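DUF3822 family protein (Bacteroides thetaiotaomicron VPI-5482, PDB 3HRG) is of unknown function but has an actin-like ATPase fold, which is consistent with, though no proof of, nucleotide binding. Local coordinates at residues T193-L201 against T221-L232; G158-S166 against Y175-L183. All blocks are in the same frame, centred on the assembly; numbering follows the deposited sequence. Where two conformers were deposited one is given.

Contact 1. Residues T193-L201 against T221-L232; sequences TEDRIYYLL and TLSDKETLMNEL
Ile197 is the centre of the tight part, its two branches, CG1 with CD1 at its end and CG2, spread over one turn of the neighbouring helix. CD1 meets Glu231 CB at 3.4 Å, CG1 reaches Leu228 CD1 at 3.8 Å, and CG2 leans on Leu232 CD2. Next along, Leu200 CD1 crosses the end of Leu232 at 3.8 Å from CD2, and both residues also rest on Leu216 of strand 215-220. Thr193 turns its methyl inward: CG2, opposite the backbone N about CA-CB, lies 3.7 Å from Leu228 CA. Toward solvent the packing gives way to polar links. Arg196, extended from CG to NE, carries NH1 to Ser223 OG (2.9 Å, N-H...O 148°), 19° out of the guanidinium plane. One water accepts from the same NH1 and donates to Thr193 OG1 and Ser223 O. Thr193 OG1 also bonds Asp224 OD2, modelled so short that its length is doubtful. A leucine replacing Arg196 would probably leave Ser223 OG and the water without this donor, so the turn before helix 225-235 would be held less firmly. Segments 193-201 and 225-232, axes inclined at 32°, pack side by side on one sheet face as connections of successive right-handed beta-alpha-beta crossovers in an actin-like domain.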
loop_
_atom_site.group_PDB
_atom_site.type_symbol
_atom_site.label_atom_id
_atom_site.label_comp_id
_atom_site.label_asym_id
_atom_site.label_seq_id
_atom_site.Cartn_x
_atom_site.Cartn_y
_atom_site.Cartn_z
ATOM N N THR A 193 -0.472 -19.770 -4.660
ATOM C CA THR A 193 0.007 -20.195 -3.383
ATOM C C THR A 193 1.483 -20.599 -3.353
ATOM O O THR A 193 2.183 -20.117 -2.477
ATOM C CB THR A 193 -0.861 -21.327 -2.880
ATOM O OG1 THR A 193 -2.231 -20.893 -2.973
ATOM C CG2 THR A 193 -0.524 -21.632 -1.480
ATOM N N GLU A 194 1.932 -21.427 -4.292
ATOM C CA GLU A 194 3.350 -21.881 -4.278
ATOM C C GLU A 194 4.331 -20.713 -4.395
ATOM O O GLU A 194 5.350 -20.732 -3.725
ATOM C CB GLU A 194 3.657 -22.954 -5.337
ATOM C CG GLU A 194 3.610 -22.470 -6.774
ATOM C CD GLU A 194 3.745 -23.590 -7.799
ATOM O OE1 GLU A 194 4.813 -24.238 -7.902
ATOM O OE2 GLU A 194 2.765 -23.793 -8.544
ATOM N N ASP A 195 4.037 -19.712 -5.222
ATOM C CA ASP A 195 4.905 -18.524 -5.380
ATOM C C ASP A 195 4.870 -17.613 -4.165
ATOM O O ASP A 195 5.878 -17.007 -3.768
ATOM C CB ASP A 195 4.426 -17.600 -6.468
ATOM C CG ASP A 195 4.501 -18.148 -7.824
ATOM O OD1 ASP A 195 5.296 -19.075 -8.069
ATOM O OD2 ASP A 195 3.773 -17.561 -8.657
ATOM N N ARG A 196 3.677 -17.456 -3.591
ATOM C CA ARG A 196 3.536 -16.625 -2.405
ATOM C C ARG A 196 4.403 -17.193 -1.274
ATOM O O ARG A 196 5.141 -16.459 -0.624
ATOM C CB ARG A 196 2.056 -16.568 -1.963
ATOM C CG ARG A 196 1.194 -15.727 -2.890
ATOM C CD ARG A 196 -0.286 -15.836 -2.564
ATOM N NE ARG A 196 -1.049 -14.896 -3.363
ATOM C CZ ARG A 196 -2.374 -14.857 -3.478
ATOM N NH1 ARG A 196 -3.160 -15.775 -2.901
ATOM N NH2 ARG A 196 -2.927 -13.906 -4.230
ATOM N N ILE A 197 4.288 -18.503 -1.042
ATOM C CA ILE A 197 5.072 -19.168 -0.002
ATOM C C ILE A 197 6.570 -19.051 -0.305
ATOM O O ILE A 197 7.382 -18.792 0.577
ATOM C CB ILE A 197 4.722 -20.658 0.101
ATOM C CG1 ILE A 197 3.284 -20.878 0.586
ATOM C CG2 ILE A 197 5.662 -21.368 1.062
ATOM C CD1 ILE A 197 2.751 -22.281 0.187
ATOM N N TYR A 198 6.916 -19.228 -1.570
ATOM C CA TYR A 198 8.300 -19.146 -1.997
ATOM C C TYR A 198 8.952 -17.846 -1.576
ATOM O O TYR A 198 10.045 -17.848 -0.968
ATOM C CB TYR A 198 8.360 -19.332 -3.495
ATOM C CG TYR A 198 9.744 -19.259 -4.093
ATOM C CD1 TYR A 198 10.570 -20.363 -4.120
ATOM C CD2 TYR A 198 10.196 -18.084 -4.675
ATOM C CE1 TYR A 198 11.820 -20.311 -4.719
ATOM C CE2 TYR A 198 11.447 -18.011 -5.285
ATOM C CZ TYR A 198 12.260 -19.127 -5.291
ATOM O OH TYR A 198 13.484 -19.056 -5.923
ATOM N N TYR A 199 8.283 -16.727 -1.841
ATOM C CA TYR A 199 8.875 -15.427 -1.481
ATOM C C TYR A 199 8.855 -15.139 0.011
ATOM O O TYR A 199 9.793 -14.554 0.526
ATOM C CB TYR A 199 8.273 -14.279 -2.318
ATOM C CG TYR A 199 8.673 -14.361 -3.772
ATOM C CD1 TYR A 199 9.993 -14.099 -4.176
ATOM C CD2 TYR A 199 7.747 -14.679 -4.757
ATOM C CE1 TYR A 199 10.375 -14.213 -5.503
ATOM C CE2 TYR A 199 8.097 -14.759 -6.071
ATOM C CZ TYR A 199 9.419 -14.538 -6.451
ATOM O OH TYR A 199 9.746 -14.622 -7.766
ATOM N N LEU A 200 7.825 -15.578 0.713
ATOM C CA LEU A 200 7.718 -15.376 2.155
ATOM C C LEU A 200 8.856 -16.107 2.842
ATOM O O LEU A 200 9.544 -15.535 3.670
ATOM C CB LEU A 200 6.384 -15.869 2.681
ATOM C CG LEU A 200 5.175 -14.996 2.351
ATOM C CD1 LEU A 200 3.884 -15.754 2.580
ATOM C CD2 LEU A 200 5.198 -13.711 3.160
ATOM N N LEU A 201 9.100 -17.360 2.428
ATOM C CA LEU A 201 10.180 -18.143 3.008
ATOM C C LEU A 201 11.562 -17.659 2.601
ATOM O O LEU A 201 12.531 -17.800 3.381
ATOM C CB LEU A 201 10.006 -19.639 2.700
ATOM C CG LEU A 201 8.709 -20.275 3.275
ATOM C CD1 LEU A 201 8.550 -21.789 2.875
ATOM C CD2 LEU A 201 8.626 -20.104 4.786
ATOM N N THR A 221 -5.801 -10.249 -0.015
ATOM C CA THR A 221 -6.535 -11.201 -0.846
ATOM C C THR A 221 -6.030 -12.631 -0.618
ATOM O O THR A 221 -5.238 -13.161 -1.392
ATOM C CB THR A 221 -6.398 -10.798 -2.321
ATOM O OG1 THR A 221 -5.037 -10.913 -2.707
ATOM C CG2 THR A 221 -6.848 -9.342 -2.544
ATOM N N LEU A 222 -6.558 -13.275 0.414
ATOM C CA LEU A 222 -6.087 -14.601 0.814
ATOM C C LEU A 222 -6.852 -15.780 0.216
ATOM O O LEU A 222 -7.552 -16.508 0.921
ATOM C CB LEU A 222 -6.091 -14.673 2.353
ATOM C CG LEU A 222 -5.358 -13.481 2.992
ATOM C CD1 LEU A 222 -5.376 -13.481 4.530
ATOM C CD2 LEU A 222 -3.919 -13.433 2.491
ATOM N N SER A 223 -6.682 -15.969 -1.090
ATOM C CA SER A 223 -7.290 -17.041 -1.830
ATOM C C SER A 223 -6.499 -18.303 -1.485
ATOM O O SER A 223 -5.306 -18.220 -1.136
ATOM C CB SER A 223 -7.222 -16.754 -3.322
ATOM O OG SER A 223 -5.868 -16.578 -3.709
ATOM N N ASP A 224 -7.167 -19.451 -1.540
ATOM C CA ASP A 224 -6.539 -20.731 -1.242
ATOM C C ASP A 224 -5.898 -20.684 0.155
ATOM O O ASP A 224 -4.772 -21.158 0.360
ATOM C CB ASP A 224 -5.481 -21.010 -2.326
ATOM C CG ASP A 224 -5.056 -22.447 -2.390
ATOM O OD1 ASP A 224 -5.876 -23.356 -2.102
ATOM O OD2 ASP A 224 -3.888 -22.663 -2.773
ATOM N N LYS A 225 -6.623 -20.095 1.107
ATOM C CA LYS A 225 -6.111 -19.884 2.460
ATOM C C LYS A 225 -5.667 -21.177 3.151
ATOM O O LYS A 225 -4.568 -21.228 3.713
ATOM C CB LYS A 225 -7.168 -19.196 3.336
ATOM C CG LYS A 225 -6.638 -18.702 4.697
ATOM C CD LYS A 225 -7.752 -18.388 5.733
ATOM C CE LYS A 225 -8.456 -19.640 6.281
ATOM N N GLU A 226 -6.477 -22.221 3.068
ATOM C CA GLU A 226 -6.145 -23.471 3.765
ATOM C C GLU A 226 -4.771 -24.015 3.334
ATOM O O GLU A 226 -3.942 -24.344 4.185
ATOM C CB GLU A 226 -7.243 -24.505 3.596
ATOM C CG GLU A 226 -7.055 -25.754 4.464
ATOM C CD GLU A 226 -8.260 -26.674 4.440
ATOM O OE1 GLU A 226 -9.345 -26.273 3.947
ATOM O OE2 GLU A 226 -8.137 -27.812 4.928
ATOM N N THR A 227 -4.527 -24.049 2.029
ATOM C CA THR A 227 -3.256 -24.534 1.486
ATOM C C THR A 227 -2.105 -23.628 1.880
ATOM O O THR A 227 -1.043 -24.109 2.306
ATOM C CB THR A 227 -3.347 -24.677 -0.040
ATOM O OG1 THR A 227 -4.377 -25.619 -0.330
ATOM C CG2 THR A 227 -2.019 -25.170 -0.645
ATOM N N LEU A 228 -2.307 -22.328 1.731
ATOM C CA LEU A 228 -1.316 -21.359 2.108
ATOM C C LEU A 228 -0.881 -21.534 3.579
ATOM O O LEU A 228 0.325 -21.646 3.869
ATOM C CB LEU A 228 -1.866 -19.943 1.887
ATOM C CG LEU A 228 -0.989 -18.748 2.233
ATOM C CD1 LEU A 228 0.306 -18.733 1.398
ATOM C CD2 LEU A 228 -1.815 -17.452 2.039
HETATM N N MSE A 229 -1.857 -21.573 4.489
HETATM C CA MSE A 229 -1.570 -21.670 5.934
HETATM C C MSE A 229 -0.943 -23.020 6.295
HETATM O O MSE A 229 0.002 -23.087 7.101
HETATM C CB MSE A 229 -2.832 -21.424 6.774
HETATM C CG MSE A 229 -3.456 -20.093 6.574
HETATM SE SE MSE A 229 -2.323 -18.712 7.275
HETATM C CE MSE A 229 -2.828 -18.975 9.146
ATOM N N ASN A 230 -1.436 -24.100 5.706
ATOM C CA ASN A 230 -0.866 -25.420 6.018
ATOM C C ASN A 230 0.615 -25.504 5.677
ATOM O O ASN A 230 1.382 -26.051 6.455
ATOM C CB ASN A 230 -1.617 -26.549 5.335
ATOM C CG ASN A 230 -2.944 -26.837 5.984
ATOM O OD1 ASN A 230 -3.227 -26.343 7.082
ATOM N ND2 ASN A 230 -3.766 -27.653 5.327
ATOM N N GLU A 231 0.995 -24.959 4.526
ATOM C CA GLU A 231 2.395 -24.955 4.101
ATOM C C GLU A 231 3.241 -24.005 4.913
ATOM O O GLU A 231 4.335 -24.368 5.326
ATOM C CB GLU A 231 2.558 -24.609 2.622
ATOM C CG GLU A 231 2.602 -25.819 1.750
ATOM C CD GLU A 231 3.860 -26.674 2.039
ATOM O OE1 GLU A 231 5.007 -26.141 2.132
ATOM O OE2 GLU A 231 3.682 -27.873 2.215
ATOM N N LEU A 232 2.789 -22.774 5.095
ATOM C CA LEU A 232 3.573 -21.838 5.911
ATOM C C LEU A 232 3.808 -22.349 7.349
ATOM O O LEU A 232 4.912 -22.167 7.887
ATOM C CB LEU A 232 2.919 -20.458 5.942
ATOM C CG LEU A 232 2.943 -19.620 4.665
ATOM C CD1 LEU A 232 1.938 -18.488 4.822
ATOM C CD2 LEU A 232 4.351 -19.099 4.278
HETATM O O HOH W 1 -2.644 -18.433 -1.612
#

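Contact 2. Residues G158-S166 against Y175-L183; sequences GNSKKMYAS and YCFERGQLL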
loop_
_atom_site.group_PDB
_atom_site.type_symbol
_atom_site.label_atom_id
_atom_site.label_comp_id
_atom_site.label_asym_id
_atom_site.label_seq_id
_atom_site.Cartn_x
_atom_site.Cartn_y
_atom_site.Cartn_z
ATOM N N GLY A 158 5.636 -6.858 21.899
ATOM C CA GLY A 158 6.350 -8.159 21.935
ATOM C C GLY A 158 7.761 -8.040 21.357
ATOM O O GLY A 158 7.950 -7.373 20.331
ATOM N N ASN A 159 8.685 -8.768 21.995
ATOM C CA ASN A 159 10.113 -8.803 21.658
ATOM C C ASN A 159 10.519 -9.766 20.531
ATOM O O ASN A 159 11.604 -10.370 20.579
ATOM C CB ASN A 159 10.938 -9.116 22.925
ATOM C CG ASN A 159 10.493 -10.389 23.633
ATOM O OD1 ASN A 159 9.451 -10.963 23.321
ATOM N ND2 ASN A 159 11.284 -10.825 24.614
ATOM N N SER A 160 9.615 -9.979 19.582
ATOM C CA SER A 160 9.887 -10.778 18.408
ATOM C C SER A 160 10.009 -9.884 17.178
ATOM O O SER A 160 9.475 -8.757 17.179
ATOM C CB SER A 160 8.708 -11.720 18.210
ATOM O OG SER A 160 7.490 -10.958 18.035
ATOM N N LYS A 161 10.732 -10.354 16.153
ATOM C CA LYS A 161 10.796 -9.645 14.867
ATOM C C LYS A 161 9.507 -10.001 14.166
ATOM O O LYS A 161 8.903 -11.060 14.417
ATOM C CB LYS A 161 11.979 -10.041 13.999
ATOM C CG LYS A 161 13.328 -9.762 14.620
ATOM C CD LYS A 161 14.446 -10.115 13.669
ATOM C CE LYS A 161 15.810 -9.937 14.303
ATOM N NZ LYS A 161 16.866 -10.235 13.285
ATOM N N LYS A 162 9.071 -9.143 13.260
ATOM C CA LYS A 162 7.790 -9.368 12.616
ATOM C C LYS A 162 7.840 -9.143 11.119
ATOM O O LYS A 162 8.506 -8.225 10.636
ATOM C CB LYS A 162 6.732 -8.485 13.287
ATOM C CG LYS A 162 6.469 -8.914 14.767
ATOM C CD LYS A 162 5.646 -7.962 15.488
ATOM C CE LYS A 162 5.565 -8.265 16.965
ATOM N NZ LYS A 162 6.812 -7.929 17.709
HETATM N N MSE A 163 7.159 -10.028 10.405
HETATM C CA MSE A 163 7.011 -9.923 8.968
HETATM C C MSE A 163 5.532 -9.674 8.701
HETATM O O MSE A 163 4.686 -10.491 9.115
HETATM C CB MSE A 163 7.424 -11.234 8.259
HETATM C CG MSE A 163 7.201 -11.159 6.765
HETATM SE SE MSE A 163 7.837 -12.728 5.788
HETATM C CE MSE A 163 9.699 -12.571 6.131
ATOM N N TYR A 164 5.215 -8.571 8.035
ATOM C CA TYR A 164 3.831 -8.220 7.650
ATOM C C TYR A 164 3.764 -8.379 6.143
ATOM O O TYR A 164 4.564 -7.791 5.443
ATOM C CB TYR A 164 3.442 -6.796 8.048
ATOM C CG TYR A 164 3.423 -6.603 9.533
ATOM C CD1 TYR A 164 2.273 -6.867 10.268
ATOM C CD2 TYR A 164 4.553 -6.178 10.213
ATOM C CE1 TYR A 164 2.245 -6.715 11.646
ATOM C CE2 TYR A 164 4.530 -6.012 11.619
ATOM C CZ TYR A 164 3.389 -6.301 12.315
ATOM O OH TYR A 164 3.349 -6.131 13.678
ATOM N N ALA A 165 2.842 -9.213 5.662
ATOM C CA ALA A 165 2.662 -9.481 4.248
ATOM C C ALA A 165 1.264 -9.066 3.823
ATOM O O ALA A 165 0.269 -9.545 4.406
ATOM C CB ALA A 165 2.889 -10.978 3.971
ATOM N N SER A 166 1.195 -8.162 2.842
ATOM C CA SER A 166 -0.044 -7.664 2.282
ATOM C C SER A 166 -0.166 -8.362 0.928
ATOM O O SER A 166 0.584 -8.086 -0.025
ATOM C CB SER A 166 -0.014 -6.170 2.112
ATOM O OG SER A 166 -1.219 -5.717 1.565
ATOM N N TYR A 175 6.901 -6.472 4.423
ATOM C CA TYR A 175 7.430 -5.417 5.299
ATOM C C TYR A 175 7.906 -6.077 6.591
ATOM O O TYR A 175 7.099 -6.644 7.350
ATOM C CB TYR A 175 6.369 -4.374 5.604
ATOM C CG TYR A 175 5.688 -3.843 4.363
ATOM C CD1 TYR A 175 6.277 -2.848 3.586
ATOM C CD2 TYR A 175 4.474 -4.373 3.942
ATOM C CE1 TYR A 175 5.647 -2.354 2.415
ATOM C CE2 TYR A 175 3.810 -3.868 2.792
ATOM C CZ TYR A 175 4.423 -2.883 2.031
ATOM O OH TYR A 175 3.811 -2.422 0.888
ATOM N N CYS A 176 9.204 -5.988 6.859
ATOM C CA CYS A 176 9.794 -6.649 8.028
ATOM C C CYS A 176 10.336 -5.657 9.042
ATOM O O CYS A 176 10.950 -4.662 8.659
ATOM C CB CYS A 176 10.911 -7.613 7.597
ATOM S SG CYS A 176 10.299 -8.912 6.550
ATOM N N PHE A 177 10.161 -5.986 10.336
ATOM C CA PHE A 177 10.542 -5.087 11.414
ATOM C C PHE A 177 11.173 -5.713 12.628
ATOM O O PHE A 177 10.902 -6.860 12.959
ATOM C CB PHE A 177 9.288 -4.377 11.967
ATOM C CG PHE A 177 8.599 -3.505 10.986
ATOM C CD1 PHE A 177 7.639 -4.033 10.122
ATOM C CD2 PHE A 177 8.919 -2.158 10.894
ATOM C CE1 PHE A 177 6.994 -3.187 9.212
ATOM C CE2 PHE A 177 8.277 -1.340 10.006
ATOM C CZ PHE A 177 7.332 -1.841 9.165
ATOM N N GLU A 178 11.970 -4.894 13.321
ATOM C CA GLU A 178 12.557 -5.257 14.595
ATOM C C GLU A 178 12.339 -4.032 15.463
ATOM O O GLU A 178 12.919 -2.986 15.181
ATOM C CB GLU A 178 14.054 -5.590 14.493
ATOM C CG GLU A 178 14.688 -5.932 15.850
ATOM C CD GLU A 178 16.108 -6.439 15.740
ATOM O OE1 GLU A 178 16.726 -6.385 14.651
ATOM O OE2 GLU A 178 16.588 -6.931 16.759
ATOM N N ARG A 179 11.480 -4.186 16.481
ATOM C CA ARG A 179 11.118 -3.142 17.455
ATOM C C ARG A 179 10.909 -1.774 16.782
ATOM O O ARG A 179 11.530 -0.774 17.123
ATOM C CB ARG A 179 12.156 -3.081 18.580
ATOM C CG ARG A 179 11.714 -2.303 19.829
ATOM C CD ARG A 179 12.742 -2.443 20.935
ATOM N NE ARG A 179 12.286 -1.835 22.177
ATOM N N GLY A 180 10.009 -1.766 15.807
ATOM C CA GLY A 180 9.691 -0.564 15.089
ATOM C C GLY A 180 10.649 -0.138 13.983
ATOM O O GLY A 180 10.283 0.773 13.249
ATOM N N GLN A 181 11.825 -0.780 13.832
ATOM C CA GLN A 181 12.790 -0.412 12.769
ATOM C C GLN A 181 12.514 -1.238 11.542
ATOM O O GLN A 181 12.465 -2.453 11.624
ATOM C CB GLN A 181 14.245 -0.643 13.189
ATOM C CG GLN A 181 15.298 -0.469 12.046
ATOM C CD GLN A 181 15.320 0.915 11.407
ATOM O OE1 GLN A 181 15.242 1.044 10.172
ATOM N NE2 GLN A 181 15.399 1.958 12.234
ATOM N N LEU A 182 12.337 -0.574 10.403
ATOM C CA LEU A 182 12.067 -1.260 9.163
ATOM C C LEU A 182 13.353 -1.924 8.696
ATOM O O LEU A 182 14.350 -1.251 8.538
ATOM C CB LEU A 182 11.590 -0.277 8.095
ATOM C CG LEU A 182 11.253 -0.895 6.727
ATOM C CD1 LEU A 182 10.091 -1.878 6.832
ATOM C CD2 LEU A 182 10.924 0.206 5.697
ATOM N N LEU A 183 13.316 -3.220 8.491
ATOM C CA LEU A 183 14.469 -4.015 8.021
ATOM C C LEU A 183 14.445 -4.252 6.503
ATOM O O LEU A 183 15.501 -4.363 5.869
ATOM C CB LEU A 183 14.460 -5.380 8.706
ATOM C CG LEU A 183 14.500 -5.456 10.241
ATOM C CD1 LEU A 183 14.202 -6.889 10.702
ATOM C CD2 LEU A 183 15.806 -4.937 10.822
HETATM O O HOH W 2 9.210 -6.129 15.766
#
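Lys162, whose backbone pairs with Phe177, ends in an ammonium group gripped from several sides: NZ bonds Ser160 O at 2.8 Å, Gly158 O at 2.9 Å and, at greater length, Ser160 OG, with Ser155 O and Leu157 O also among its partners. A bend at the last torsion (chi4 74°) turns NZ back over the loop, so a buried charge ties down the approach to the strand. Beyond it the backbones zip together. Lys162 and Phe177 exchange two hydrogen bonds, as do Tyr164 and Tyr175, where Tyr164 N reaches Tyr175 O at 2.8 Å and almost straight (172°).

On one face lies the non-hydrogen-bonded pair between them, Met163 (selenomethionine), which packs on helix 193-206, and Cys176; there Met163 CE touches Cys176 SG at 3.7 Å. The Lys162 side chain starts on the opposite face, where Tyr164, Tyr175 and Phe177 pack on helix 144-154, Phe151 stacking on Tyr164 and Ser144 OG bonding Tyr175 OH. On that face Phe177 CD1 comes to the edge of the Tyr164 ring, 3.8 Å from CD2, with the ring planes at 71°. Leu182 CD1 lies over one face of the Phe177 ring, toward its rim.

At the more open end the extended Lys161 runs across Glu178, but NZ stays 4.1 Å from OE1, too far for a salt bridge. A water hydrogen-bonded to Arg179 N and Ser160 O joins the two loops there. Glu178 to Gln181 form a type I' turn, with Gly180 at backbone angles that suit a residue lacking CB; it sends the chain back as strand 181-189. The whole is an antiparallel beta meander, the first three strands of the five-stranded mixed sheet of an actin-like, ribonuclease H-like domain.

Overall arrangement
From the N terminus the chain builds a five-stranded mixed sheet of strand order 3-2-1-4-5, interrupted by a three-stranded antiparallel sheet before its last strand; contact 2 lies in the second sheet of that order and contact 1 on one of its faces. Contact 2 comes first, closing the short hairpin loop between strands 162-167 and 171-178. Strand 181-189 then leads into helix 193-206, where contact 1 opens; it closes the longer excursion through strand 215-220 to helix 225-235. The contacts follow in series, neither nesting nor crossing. They meet at Leu200, whose CD2 packs 3.7 Å from Ala165 CB and also touches Met163. Helix 193-206 is thereby seated on strand 162-167, the sheet's middle strand.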